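Local coordinates for protein beta-galactosidase (PDB 4MAD) that probably hydrolyses terminal non-reducing beta-D-galactose residues from beta-D-galactosides, as a glycoside hydrolase family 35 enzyme built on a (beta/alpha)8 barrel, at residues L18-S23 against G216-V221; M38-T43 against N70-E75. One frame throughout, in Å; residues are numbered along the deposited sequence.

Contact 1: residues L18-S23 against G216-V221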
loop_
_atom_site.group_PDB
_atom_site.type_symbol
_atom_site.label_atom_id
_atom_site.label_comp_id
_atom_site.label_asym_id
_atom_site.label_seq_id
_atom_site.Cartn_x
_atom_site.Cartn_y
_atom_site.Cartn_z
ATOM N N LEU A 18 4.033 27.702 -11.312
ATOM C CA LEU A 18 5.147 27.008 -11.902
ATOM C C LEU A 18 4.943 26.856 -13.377
ATOM O O LEU A 18 3.974 26.341 -13.789
ATOM C CB LEU A 18 5.301 25.607 -11.308
ATOM C CG LEU A 18 6.466 24.779 -11.831
ATOM C CD1 LEU A 18 7.793 25.301 -11.341
ATOM C CD2 LEU A 18 6.323 23.329 -11.515
ATOM N N THR A 19 5.910 27.304 -14.144
ATOM C CA THR A 19 5.880 27.158 -15.595
ATOM C C THR A 19 7.254 26.766 -16.068
ATOM O O THR A 19 8.109 26.539 -15.292
ATOM C CB THR A 19 5.501 28.458 -16.324
ATOM O OG1 THR A 19 6.517 29.412 -16.114
ATOM C CG2 THR A 19 4.252 28.991 -15.815
ATOM N N TYR A 20 7.407 26.620 -17.358
ATOM C CA TYR A 20 8.717 26.398 -17.890
ATOM C C TYR A 20 8.963 26.754 -19.313
ATOM O O TYR A 20 8.128 26.574 -20.155
ATOM C CB TYR A 20 9.076 24.901 -17.933
ATOM C CG TYR A 20 8.229 24.062 -18.818
ATOM C CD1 TYR A 20 8.561 23.832 -20.134
ATOM C CD2 TYR A 20 7.100 23.487 -18.341
ATOM C CE1 TYR A 20 7.786 23.046 -20.926
ATOM C CE2 TYR A 20 6.299 22.747 -19.125
ATOM C CZ TYR A 20 6.650 22.526 -20.419
ATOM O OH TYR A 20 5.878 21.785 -21.168
ATOM N N ASP A 21 10.155 27.230 -19.568
ATOM C CA ASP A 21 10.516 27.317 -20.938
ATOM C C ASP A 21 11.696 26.584 -21.549
ATOM O O ASP A 21 11.541 25.785 -22.436
ATOM C CB ASP A 21 10.948 28.689 -21.352
ATOM C CG ASP A 21 11.837 29.325 -20.372
ATOM O OD1 ASP A 21 12.862 28.748 -19.995
ATOM O OD2 ASP A 21 11.510 30.443 -19.992
ATOM N N ASP A 22 12.830 26.782 -20.888
ATOM C CA ASP A 22 14.023 26.021 -21.119
ATOM C C ASP A 22 14.155 25.313 -19.787
ATOM O O ASP A 22 14.717 24.249 -19.681
ATOM C CB ASP A 22 15.193 26.963 -21.252
ATOM C CG ASP A 22 16.109 26.557 -22.316
ATOM O OD1 ASP A 22 15.885 26.961 -23.458
ATOM O OD2 ASP A 22 17.061 25.822 -22.023
ATOM N N SER A 23 13.681 25.995 -18.773
ATOM C CA SER A 23 13.867 25.585 -17.424
ATOM C C SER A 23 12.624 25.906 -16.618
ATOM O O SER A 23 11.845 26.672 -17.063
ATOM C CB SER A 23 15.088 26.294 -16.905
ATOM O OG SER A 23 14.723 27.289 -16.041
ATOM N N GLY A 216 0.038 18.167 -25.551
ATOM C CA GLY A 216 0.046 19.411 -24.828
ATOM C C GLY A 216 0.572 19.357 -23.419
ATOM O O GLY A 216 0.552 20.326 -22.753
ATOM N N ILE A 217 1.043 18.197 -22.991
ATOM C CA ILE A 217 1.399 17.978 -21.601
ATOM C C ILE A 217 2.881 17.599 -21.364
ATOM O O ILE A 217 3.373 16.709 -21.978
ATOM C CB ILE A 217 0.459 16.906 -20.990
ATOM C CG1 ILE A 217 -0.994 17.372 -20.992
ATOM C CG2 ILE A 217 0.877 16.592 -19.647
ATOM C CD1 ILE A 217 -1.252 18.577 -20.205
ATOM N N PHE A 218 3.524 18.275 -20.429
ATOM C CA PHE A 218 4.915 18.041 -20.059
ATOM C C PHE A 218 5.089 16.587 -19.607
ATOM O O PHE A 218 4.325 16.109 -18.862
ATOM C CB PHE A 218 5.242 19.002 -18.912
ATOM C CG PHE A 218 6.646 18.922 -18.393
ATOM C CD1 PHE A 218 7.722 19.065 -19.213
ATOM C CD2 PHE A 218 6.884 18.747 -17.057
ATOM C CE1 PHE A 218 8.974 18.989 -18.720
ATOM C CE2 PHE A 218 8.134 18.668 -16.585
ATOM C CZ PHE A 218 9.170 18.787 -17.412
ATOM N N GLU A 219 6.155 15.951 -20.047
ATOM C CA GLU A 219 6.485 14.598 -19.634
ATOM C C GLU A 219 7.755 14.543 -18.765
ATOM O O GLU A 219 8.678 15.281 -18.971
ATOM C CB GLU A 219 6.588 13.643 -20.836
ATOM C CG GLU A 219 7.067 12.240 -20.591
ATOM C CD GLU A 219 6.022 11.340 -19.942
ATOM O OE1 GLU A 219 5.492 11.745 -18.939
ATOM O OE2 GLU A 219 5.780 10.237 -20.439
ATOM N N THR A 220 7.745 13.636 -17.812
ATOM C CA THR A 220 8.882 13.382 -16.949
ATOM C C THR A 220 9.187 11.898 -17.046
ATOM O O THR A 220 8.371 11.197 -17.496
ATOM C CB THR A 220 8.577 13.738 -15.514
ATOM O OG1 THR A 220 7.450 13.031 -15.042
ATOM C CG2 THR A 220 8.329 15.228 -15.377
ATOM N N VAL A 221 10.297 11.378 -16.677
ATOM C CA VAL A 221 10.595 9.966 -16.570
ATOM C C VAL A 221 11.012 9.520 -15.172
ATOM O O VAL A 221 11.451 10.332 -14.384
ATOM C CB VAL A 221 11.708 9.567 -17.557
ATOM C CG1 VAL A 221 11.244 9.767 -18.992
ATOM C CG2 VAL A 221 12.973 10.364 -17.283
#

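Contact 2: residues M38-T43 against N70-E75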
loop_
_atom_site.group_PDB
_atom_site.type_symbol
_atom_site.label_atom_id
_atom_site.label_comp_id
_atom_site.label_asym_id
_atom_site.label_seq_id
_atom_site.Cartn_x
_atom_site.Cartn_y
_atom_site.Cartn_z
ATOM N N MET A 38 6.658 11.511 -0.088
ATOM C CA MET A 38 6.117 11.049 1.148
ATOM C C MET A 38 4.600 10.910 1.017
ATOM O O MET A 38 3.959 11.791 0.587
ATOM C CB MET A 38 6.438 12.005 2.281
ATOM C CG MET A 38 5.812 11.638 3.551
ATOM S SD MET A 38 6.100 12.816 4.907
ATOM C CE MET A 38 5.033 12.105 6.128
ATOM N N HIS A 39 4.077 9.783 1.414
ATOM C CA HIS A 39 2.651 9.534 1.278
ATOM C C HIS A 39 1.912 9.733 2.590
ATOM O O HIS A 39 2.218 9.106 3.551
ATOM C CB HIS A 39 2.456 8.101 0.864
ATOM C CG HIS A 39 3.081 7.751 -0.434
ATOM N ND1 HIS A 39 3.494 8.691 -1.340
ATOM C CD2 HIS A 39 3.407 6.551 -0.963
ATOM C CE1 HIS A 39 4.023 8.085 -2.380
ATOM N NE2 HIS A 39 4.005 6.791 -2.159
ATOM N N TYR A 40 0.921 10.591 2.609
ATOM C CA TYR A 40 0.275 10.885 3.866
ATOM C C TYR A 40 -0.258 9.592 4.487
ATOM O O TYR A 40 -0.328 9.469 5.657
ATOM C CB TYR A 40 -0.837 11.934 3.729
ATOM C CG TYR A 40 -1.838 11.603 2.695
ATOM C CD1 TYR A 40 -3.037 11.066 3.029
ATOM C CD2 TYR A 40 -1.584 11.833 1.405
ATOM C CE1 TYR A 40 -3.946 10.706 2.067
ATOM C CE2 TYR A 40 -2.498 11.503 0.425
ATOM C CZ TYR A 40 -3.685 10.909 0.759
ATOM O OH TYR A 40 -4.582 10.569 -0.181
ATOM N N PHE A 41 -0.634 8.660 3.634
ATOM C CA PHE A 41 -1.397 7.485 4.049
ATOM C C PHE A 41 -0.519 6.423 4.625
ATOM O O PHE A 41 -0.987 5.408 5.031
ATOM C CB PHE A 41 -2.272 6.952 2.950
ATOM C CG PHE A 41 -1.615 6.847 1.596
ATOM C CD1 PHE A 41 -0.986 5.694 1.224
ATOM C CD2 PHE A 41 -1.639 7.887 0.700
ATOM C CE1 PHE A 41 -0.479 5.580 0.004
ATOM C CE2 PHE A 41 -1.093 7.757 -0.501
ATOM C CZ PHE A 41 -0.509 6.608 -0.841
ATOM N N ARG A 42 0.759 6.717 4.653
ATOM C CA ARG A 42 1.742 5.779 5.137
ATOM C C ARG A 42 2.448 6.152 6.464
ATOM O O ARG A 42 3.275 5.451 6.895
ATOM C CB ARG A 42 2.730 5.466 4.043
ATOM C CG ARG A 42 2.180 4.493 3.044
ATOM C CD ARG A 42 3.066 4.262 1.849
ATOM N NE ARG A 42 2.878 2.972 1.237
ATOM C CZ ARG A 42 2.805 2.729 -0.065
ATOM N NH1 ARG A 42 2.941 3.702 -0.921
ATOM N NH2 ARG A 42 2.656 1.490 -0.487
ATOM N N THR A 43 2.075 7.278 7.068
ATOM C CA THR A 43 2.594 7.677 8.362
ATOM C C THR A 43 1.442 8.207 9.222
ATOM O O THR A 43 0.618 8.843 8.729
ATOM C CB THR A 43 3.703 8.709 8.184
ATOM O OG1 THR A 43 4.805 8.085 7.545
ATOM C CG2 THR A 43 4.095 9.303 9.502
ATOM N N ASN A 70 -8.873 4.555 -2.842
ATOM C CA ASN A 70 -9.466 3.550 -1.973
ATOM C C ASN A 70 -9.558 4.039 -0.520
ATOM O O ASN A 70 -10.451 3.693 0.182
ATOM C CB ASN A 70 -8.804 2.155 -2.095
ATOM C CG ASN A 70 -7.285 2.162 -1.851
ATOM O OD1 ASN A 70 -6.734 3.127 -1.555
ATOM N ND2 ASN A 70 -6.665 1.007 -1.997
ATOM N N LEU A 71 -8.607 4.849 -0.088
ATOM C CA LEU A 71 -8.695 5.400 1.231
ATOM C C LEU A 71 -9.851 6.385 1.357
ATOM O O LEU A 71 -10.567 6.349 2.276
ATOM C CB LEU A 71 -7.392 6.019 1.648
ATOM C CG LEU A 71 -7.037 6.098 3.127
ATOM C CD1 LEU A 71 -7.011 4.749 3.707
ATOM C CD2 LEU A 71 -5.700 6.747 3.296
ATOM N N HIS A 72 -9.973 7.258 0.403
ATOM C CA HIS A 72 -11.019 8.260 0.328
ATOM C C HIS A 72 -12.461 7.855 0.003
ATOM O O HIS A 72 -13.339 8.589 0.335
ATOM C CB HIS A 72 -10.582 9.398 -0.540
ATOM C CG HIS A 72 -9.297 9.987 -0.073
ATOM N ND1 HIS A 72 -9.172 10.544 1.170
ATOM C CD2 HIS A 72 -8.065 10.019 -0.619
ATOM C CE1 HIS A 72 -7.931 10.932 1.349
ATOM N NE2 HIS A 72 -7.236 10.628 0.281
ATOM N N GLU A 73 -12.625 6.779 -0.742
ATOM C CA GLU A 73 -13.932 6.254 -1.111
ATOM C C GLU A 73 -13.973 4.750 -0.905
ATOM O O GLU A 73 -14.077 4.040 -1.825
ATOM C CB GLU A 73 -14.306 6.586 -2.566
ATOM C CG GLU A 73 -15.787 6.627 -2.783
ATOM C CD GLU A 73 -16.243 7.002 -4.173
ATOM O OE1 GLU A 73 -17.448 6.955 -4.362
ATOM O OE2 GLU A 73 -15.420 7.333 -5.011
ATOM N N PRO A 74 -13.873 4.342 0.338
ATOM C CA PRO A 74 -13.810 2.927 0.707
ATOM C C PRO A 74 -15.049 2.158 0.304
ATOM O O PRO A 74 -14.985 1.017 0.013
ATOM C CB PRO A 74 -13.632 2.953 2.207
ATOM C CG PRO A 74 -14.093 4.268 2.625
ATOM C CD PRO A 74 -13.813 5.209 1.511
ATOM N N GLU A 75 -16.167 2.843 0.319
ATOM C CA GLU A 75 -17.367 2.339 -0.265
ATOM C C GLU A 75 -17.938 3.412 -1.168
ATOM O O GLU A 75 -17.856 4.556 -0.870
ATOM C CB GLU A 75 -18.403 1.952 0.791
ATOM C CG GLU A 75 -17.930 1.150 1.925
ATOM C CD GLU A 75 -17.614 -0.247 1.526
ATOM O OE1 GLU A 75 -18.119 -0.663 0.524
ATOM O OE2 GLU A 75 -16.848 -0.865 2.212
#

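Contact 1: residues L18-S23 against G216-V221
The backbones stay well separated, the nearest CA atoms, those of Tyr20 and Phe218, being 9.4 Å apart, and a pair of aromatic side chains spans the gap. The contact joins a small antiparallel sheet at the start of the chain, with strand 18-20 at its edge, to the beginning of strand 218-223, the sixth strand of the (beta/alpha)8 barrel. Tyr20 reaches across with its hydroxyl end leading. Tyr20 OH lies 3.6 Å from Phe218 CB, and the CE2 corner of the same ring comes to 3.9 Å from Phe218 CG. Ring against ring, the nearest carbons are Tyr20 CZ and Phe218 CD1, 3.8 Å apart. The ring planes are inclined at 40°. On the barrel side, Phe218 CG stands anti to its own backbone N (chi1 -180°), extending the ring from the strand toward the tyrosine. Leu197, at the start of the neighbouring barrel strand, and Pro242, in the loop before strand 244-249, also touch Tyr20, so the small sheet packs where several barrel strands begin. Beyond Tyr20 the chain turns back toward strand 24-26: Asp21 N donates to Ser23 O, while an Asx turn is made by Ser23 N donating to Asp21 OD1 at 3.1 Å, on the anti side and 32° out of the carboxylate plane.

Contact 2: residues M38-T43 against N70-E75
Tyr40 OH is gripped by two nitrogens, His72 NE2 across the contact and the backbone N of Ala68. The bond from Tyr40 OH to His72 NE2 is short, 2.7 Å, and either atom could be its donor. The two rings approach from opposing sides and touch at their rims, inclined by 29°, the phenol oxygen meeting the imidazole at its edge. Behind it, His72 ND1 is hydrogen-bonded to Val80 O, so the imidazole is held at both nitrogens and its rotation is fixed. Segment 38-43 leaves the C-terminal end of strand 34-38 in the (beta/alpha)8 barrel, and 70-75 comes after the adjacent parallel strand 62-66; this is the side on which such barrels carry their active sites. Phe41's side chain is about 11 Å from that of Glu247, the predicted nucleophile. Next to the hydrogen bond is an apolar contact: a single methyl, Leu71 CD2, presses on Phe41 CB at 3.5 Å. Phe41 holds CG between its backbone N and carbonyl carbon (chi1 45°), which turns the ring off to lean on its own segment. There Phe41 CD2 sits 3.6 Å above the plane of the Tyr40 ring, over its centre, and His39 CB covers one face of Phe41 from 3.7 Å above the plane.

Both contacts involve the (beta/alpha)8 barrel, but at different ends of its strands and with different partners. Contact 1 ties the N-terminal sheet to the start of the sixth strand, far from the centre of the chain and partly buried. Contact 2 lies near that centre, fully buried, between loop and short-helix elements that follow the first two strands. Their centres are 28 Å apart and their nearest atoms about 14 Å, so they do not touch, although contact 2 is nested within the loop that contact 1 closes. Only aromatic and apolar packing spans contact 1, whereas contact 2 adds a buried tyrosine-histidine hydrogen bond on the probable catalytic side.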